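Local coordinates for protein salmonella typhimurium DB7155 bacteriophage DET7 tailspike (Bacteriophage, PDB 2V5I) that serves as the receptor-binding tailspike of the phage, binding and hydrolysing the O-antigen of its Salmonella host as a trimeric beta-helix, at residues 214-220 with 242-248; 395-400 with 420-426. All blocks are in the same frame, centred on the assembly; numbering follows the deposited sequence. Where two conformers were deposited one is given.

Contact 1: 214-220 with 242-248; sequences GNYVIGG and NGGVIGV
Strands 216-218 and 244-246 are successive rungs of a right-handed parallel beta-helix, 4.8 Å apart at closest approach and 9° from parallel. The register pairs Y216 with G244, V217 with V245 and I218 with I246, and a ladder of backbone hydrogen bonds holds it: G214 N to N242 O (2.8 Å), G244 N to N215 O (3.0 Å), V217 N to G244 O (3.0 Å), I246 N to V217 O (3.0 Å) and G219 N to I246 O (2.9 Å). Y216 has the most surface covered. With chi1 at -69° and chi2 at 86°, its ring lies over the neighbouring rung, G243 CA sitting 3.8 Å from the ring centroid in a CH-pi contact, while Y216 OH donates to N242 OD1 (2.7 Å). R221 of a second subunit packs on both Y216 and N242. On the same face comes I246 (m, t), next in buried area: its CD1 lies 3.9 Å from Y216 CE2, its CB 4.4 Å from I218 CG2, and it also packs on Q276 and R278. V217 (t) turns to the other face, into the helix interior, where it meets I202 and F204 and V245 packs on V230. V248, beyond the corner where G219 and G247 take positive phi, brings CG2 within 3.7 Å of V217 CG1. The backbone thus sets the rung spacing, whereas the tyrosine adds a polar tie to N242 and a CH-pi contact with G243 CA.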
loop_
_atom_site.group_PDB
_atom_site.type_symbol
_atom_site.label_atom_id
_atom_site.label_comp_id
_atom_site.label_asym_id
_atom_site.label_seq_id
_atom_site.Cartn_x
_atom_site.Cartn_y
_atom_site.Cartn_z
ATOM N N GLY A 214 4.238 -23.199 -9.588
ATOM C CA GLY A 214 3.024 -23.254 -8.809
ATOM C C GLY A 214 3.260 -23.514 -7.311
ATOM O O GLY A 214 2.301 -23.807 -6.573
ATOM N N ASN A 215 4.510 -23.388 -6.870
ATOM C CA ASN A 215 4.831 -23.684 -5.468
ATOM C C ASN A 215 4.815 -22.392 -4.651
ATOM O O ASN A 215 5.466 -21.399 -5.040
ATOM C CB ASN A 215 6.260 -24.299 -5.372
ATOM C CG ASN A 215 6.353 -25.682 -6.036
ATOM O OD1 ASN A 215 5.394 -26.454 -6.004
ATOM N ND2 ASN A 215 7.491 -25.983 -6.642
ATOM N N TYR A 216 4.057 -22.426 -3.545
ATOM C CA TYR A 216 3.852 -21.238 -2.731
ATOM C C TYR A 216 3.934 -21.490 -1.258
ATOM O O TYR A 216 3.640 -22.601 -0.787
ATOM C CB TYR A 216 2.416 -20.707 -2.890
ATOM C CG TYR A 216 2.003 -20.101 -4.187
ATOM C CD1 TYR A 216 1.541 -20.908 -5.201
ATOM C CD2 TYR A 216 2.094 -18.750 -4.377
ATOM C CE1 TYR A 216 1.105 -20.339 -6.450
ATOM C CE2 TYR A 216 1.682 -18.164 -5.633
ATOM C CZ TYR A 216 1.199 -19.004 -6.624
ATOM O OH TYR A 216 0.775 -18.414 -7.830
ATOM N N VAL A 217 4.210 -20.391 -0.526
ATOM C CA VAL A 217 3.998 -20.261 0.918
ATOM C C VAL A 217 3.013 -19.102 1.048
ATOM O O VAL A 217 3.230 -18.025 0.484
ATOM C CB VAL A 217 5.300 -20.016 1.732
ATOM C CG1 VAL A 217 4.970 -20.064 3.189
ATOM C CG2 VAL A 217 6.371 -21.089 1.334
ATOM N N ILE A 218 1.834 -19.409 1.625
ATOM C CA ILE A 218 0.722 -18.452 1.744
ATOM C C ILE A 218 0.323 -18.316 3.230
ATOM O O ILE A 218 -0.063 -19.305 3.852
ATOM C CB ILE A 218 -0.452 -18.755 0.862
ATOM C CG1 ILE A 218 0.005 -18.908 -0.594
ATOM C CG2 ILE A 218 -1.457 -17.603 0.907
ATOM C CD1 ILE A 218 -1.144 -19.460 -1.501
ATOM N N GLY A 219 0.423 -17.127 3.765
ATOM C CA GLY A 219 0.053 -16.863 5.127
ATOM C C GLY A 219 1.001 -17.441 6.171
ATOM O O GLY A 219 1.978 -18.115 5.838
ATOM N N GLY A 220 0.742 -17.087 7.404
ATOM C CA GLY A 220 1.441 -17.711 8.516
ATOM C C GLY A 220 2.836 -17.131 8.747
ATOM O O GLY A 220 3.137 -16.043 8.280
ATOM N N ASN A 242 3.283 -17.720 -11.394
ATOM C CA ASN A 242 2.587 -18.716 -10.581
ATOM C C ASN A 242 3.543 -19.406 -9.620
ATOM O O ASN A 242 4.064 -20.448 -9.893
ATOM C CB ASN A 242 1.909 -19.744 -11.486
ATOM C CG ASN A 242 0.905 -20.626 -10.777
ATOM O OD1 ASN A 242 0.533 -20.441 -9.608
ATOM N ND2 ASN A 242 0.441 -21.597 -11.521
ATOM N N GLY A 243 3.854 -18.734 -8.544
ATOM C CA GLY A 243 4.739 -19.272 -7.495
ATOM C C GLY A 243 5.184 -18.139 -6.581
ATOM O O GLY A 243 5.094 -16.982 -6.956
ATOM N N GLY A 244 5.712 -18.481 -5.408
ATOM C CA GLY A 244 6.280 -17.478 -4.478
ATOM C C GLY A 244 5.697 -17.467 -3.117
ATOM O O GLY A 244 5.339 -18.524 -2.561
ATOM N N VAL A 245 5.634 -16.263 -2.560
ATOM C CA VAL A 245 5.291 -15.993 -1.148
ATOM C C VAL A 245 4.245 -14.890 -1.110
ATOM O O VAL A 245 4.440 -13.831 -1.753
ATOM C CB VAL A 245 6.576 -15.541 -0.421
ATOM C CG1 VAL A 245 6.295 -15.229 1.006
ATOM C CG2 VAL A 245 7.644 -16.636 -0.540
ATOM N N ILE A 246 3.095 -15.160 -0.461
ATOM C CA ILE A 246 2.032 -14.151 -0.284
ATOM C C ILE A 246 1.559 -14.194 1.169
ATOM O O ILE A 246 1.124 -15.219 1.653
ATOM C CB ILE A 246 0.816 -14.435 -1.200
ATOM C CG1 ILE A 246 1.224 -14.577 -2.664
ATOM C CG2 ILE A 246 -0.169 -13.278 -1.125
ATOM C CD1 ILE A 246 0.126 -15.218 -3.526
ATOM N N GLY A 247 1.660 -13.072 1.865
ATOM C CA GLY A 247 1.118 -12.997 3.210
ATOM C C GLY A 247 1.879 -13.681 4.329
ATOM O O GLY A 247 1.281 -14.034 5.362
ATOM N N VAL A 248 3.198 -13.827 4.169
ATOM C CA VAL A 248 3.993 -14.607 5.149
ATOM C C VAL A 248 4.873 -13.683 6.004
ATOM O O VAL A 248 5.380 -12.691 5.512
ATOM C CB VAL A 248 4.924 -15.602 4.394
ATOM C CG1 VAL A 248 5.675 -16.503 5.335
ATOM C CG2 VAL A 248 4.123 -16.449 3.407
HETATM O O HOH W 1 2.011 -13.443 8.425
#

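Contact 2: 395-400 with 420-426; sequences NGIRAA and SGLVGNV
Two successive turns of the parallel beta-helix stack here near its C-terminal end, in the large curled parallel sheet, strand 393-398 running alongside strand 417-423. N395 pairs with S420, I397 with L422 and R398 with V423, at CA-CA distances of 5.1, 4.9 and 4.8 Å. G396 N donates to S420 O (2.9 Å), I397 N to G421 O (3.0 Å), V423 N to I397 O (2.9 Å) and A399 N to V423 O (3.2 Å). The chain turns a corner at G396, whose angles (90/103) call for glycine, and opposite it a CB on G421 (74/36) would crowd G396 CA. The polar side chains find partners beyond the pair: R398 NE hydrogen-bonds to T372 OG1 and its NH2 to N370 OD1, one rung back, S420 OG hydrogen-bonds to L437 O, one rung on, and N395 ND2 makes weak hydrogen bonds to S369 OG and to A400 O of a second subunit. The backbone amide G421 N donates to D438 OD1. I397 (t, t) and L422 (t, p) share the inward face, CG2 of I397 lying 3.7 Å from L422 CD1, with I386 and I431 beside them. V423 is on the other face, against G396 of a third subunit. Past the strands, N425 centres an inverse gamma turn. Water 2 accepts from N425 N at 2.9 Å and gives a weak bond to A400 O at 3.4 Å.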
loop_
_atom_site.group_PDB
_atom_site.type_symbol
_atom_site.label_atom_id
_atom_site.label_comp_id
_atom_site.label_asym_id
_atom_site.label_seq_id
_atom_site.Cartn_x
_atom_site.Cartn_y
_atom_site.Cartn_z
ATOM N N ASN A 395 10.520 6.481 -8.499
ATOM C CA ASN A 395 9.393 7.406 -8.527
ATOM C C ASN A 395 8.771 7.397 -7.138
ATOM O O ASN A 395 7.939 6.521 -6.854
ATOM C CB ASN A 395 8.263 6.858 -9.433
ATOM C CG ASN A 395 8.600 6.837 -10.888
ATOM O OD1 ASN A 395 9.085 7.822 -11.420
ATOM N ND2 ASN A 395 8.295 5.684 -11.573
ATOM N N GLY A 396 9.125 8.332 -6.266
ATOM C CA GLY A 396 8.503 8.455 -4.982
ATOM C C GLY A 396 9.228 7.625 -3.947
ATOM O O GLY A 396 9.110 6.402 -3.924
ATOM N N ILE A 397 10.025 8.287 -3.118
ATOM C CA ILE A 397 10.857 7.611 -2.123
ATOM C C ILE A 397 10.985 8.487 -0.882
ATOM O O ILE A 397 11.407 9.626 -0.946
ATOM C CB ILE A 397 12.236 7.166 -2.696
ATOM C CG1 ILE A 397 13.093 6.528 -1.587
ATOM C CG2 ILE A 397 12.979 8.320 -3.423
ATOM C CD1 ILE A 397 14.264 5.720 -2.098
ATOM N N ARG A 398 10.658 7.879 0.259
ATOM C CA ARG A 398 10.821 8.505 1.563
ATOM C C ARG A 398 12.078 7.925 2.145
ATOM O O ARG A 398 12.202 6.710 2.226
ATOM C CB ARG A 398 9.605 8.175 2.431
ATOM C CG ARG A 398 8.360 8.855 1.870
ATOM C CD ARG A 398 7.117 8.198 2.180
ATOM N NE ARG A 398 6.968 6.891 1.554
ATOM C CZ ARG A 398 6.284 6.631 0.462
ATOM N NH1 ARG A 398 5.711 7.610 -0.222
ATOM N NH2 ARG A 398 6.190 5.361 0.057
ATOM N N ALA A 399 13.050 8.795 2.451
ATOM C CA ALA A 399 14.401 8.362 2.797
ATOM C C ALA A 399 14.947 8.957 4.104
ATOM O O ALA A 399 16.164 8.960 4.288
ATOM C CB ALA A 399 15.362 8.676 1.678
ATOM N N ALA A 400 14.113 9.484 4.987
ATOM C CA ALA A 400 14.589 9.953 6.305
ATOM C C ALA A 400 13.560 9.647 7.389
ATOM O O ALA A 400 12.386 9.938 7.225
ATOM C CB ALA A 400 14.842 11.455 6.298
ATOM N N SER A 420 12.764 10.906 -8.745
ATOM C CA SER A 420 11.782 11.960 -8.532
ATOM C C SER A 420 11.008 11.684 -7.257
ATOM O O SER A 420 10.885 10.544 -6.847
ATOM C CB SER A 420 10.751 12.019 -9.661
ATOM O OG SER A 420 11.379 12.121 -10.911
ATOM N N GLY A 421 10.490 12.739 -6.626
ATOM C CA GLY A 421 9.582 12.553 -5.496
ATOM C C GLY A 421 10.294 12.101 -4.236
ATOM O O GLY A 421 9.763 11.272 -3.499
ATOM N N LEU A 422 11.517 12.605 -4.024
ATOM C CA LEU A 422 12.283 12.279 -2.800
ATOM C C LEU A 422 11.786 13.132 -1.649
ATOM O O LEU A 422 11.788 14.368 -1.764
ATOM C CB LEU A 422 13.771 12.509 -3.043
ATOM C CG LEU A 422 14.691 12.309 -1.869
ATOM C CD1 LEU A 422 14.625 10.910 -1.345
ATOM C CD2 LEU A 422 16.141 12.651 -2.326
ATOM N N VAL A 423 11.287 12.492 -0.591
ATOM C CA VAL A 423 10.632 13.138 0.531
ATOM C C VAL A 423 11.331 12.835 1.850
ATOM O O VAL A 423 11.760 11.696 2.116
ATOM C CB VAL A 423 9.156 12.631 0.588
ATOM C CG1 VAL A 423 8.485 12.937 1.889
ATOM C CG2 VAL A 423 8.376 13.199 -0.581
ATOM N N GLY A 424 11.402 13.848 2.720
ATOM C CA GLY A 424 11.882 13.669 4.078
ATOM C C GLY A 424 13.000 14.655 4.384
ATOM O O GLY A 424 13.495 15.374 3.503
ATOM N N ASN A 425 13.387 14.699 5.637
ATOM C CA ASN A 425 14.502 15.561 6.008
ATOM C C ASN A 425 15.830 14.866 5.728
ATOM O O ASN A 425 16.597 14.431 6.611
ATOM C CB ASN A 425 14.338 15.964 7.452
ATOM C CG ASN A 425 15.301 17.070 7.857
ATOM O OD1 ASN A 425 15.832 17.782 7.014
ATOM N ND2 ASN A 425 15.473 17.235 9.147
ATOM N N VAL A 426 16.075 14.710 4.447
ATOM C CA VAL A 426 17.249 14.051 3.940
ATOM C C VAL A 426 18.374 15.088 3.890
ATOM O O VAL A 426 18.153 16.184 3.352
ATOM C CB VAL A 426 16.999 13.491 2.520
ATOM C CG1 VAL A 426 18.254 12.852 1.955
ATOM C CG2 VAL A 426 15.897 12.469 2.513
HETATM O O HOH W 2 11.734 13.252 7.526
#

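In the fold
Contacts 1 and 2 belong to the same long, curled parallel sheet of the beta-helix and follow one another along the chain, 214-248 being complete before 395 begins. Their centres are about 31 Å apart and their nearest atoms about 19 Å apart, so they do not touch; they lie on opposite sides of the chain's centre, each about 17 Å from it. Intervening rungs, including strands 276-278, 323-330, 345-352 and 367-369, link them through the sheet. Both face neighbouring subunits: contact 1 meets the second, contact 2 the second and third, where N395 and A400 exchange weak hydrogen bonds between chains. No bound O-antigen is present to relate either contact to the saccharide site.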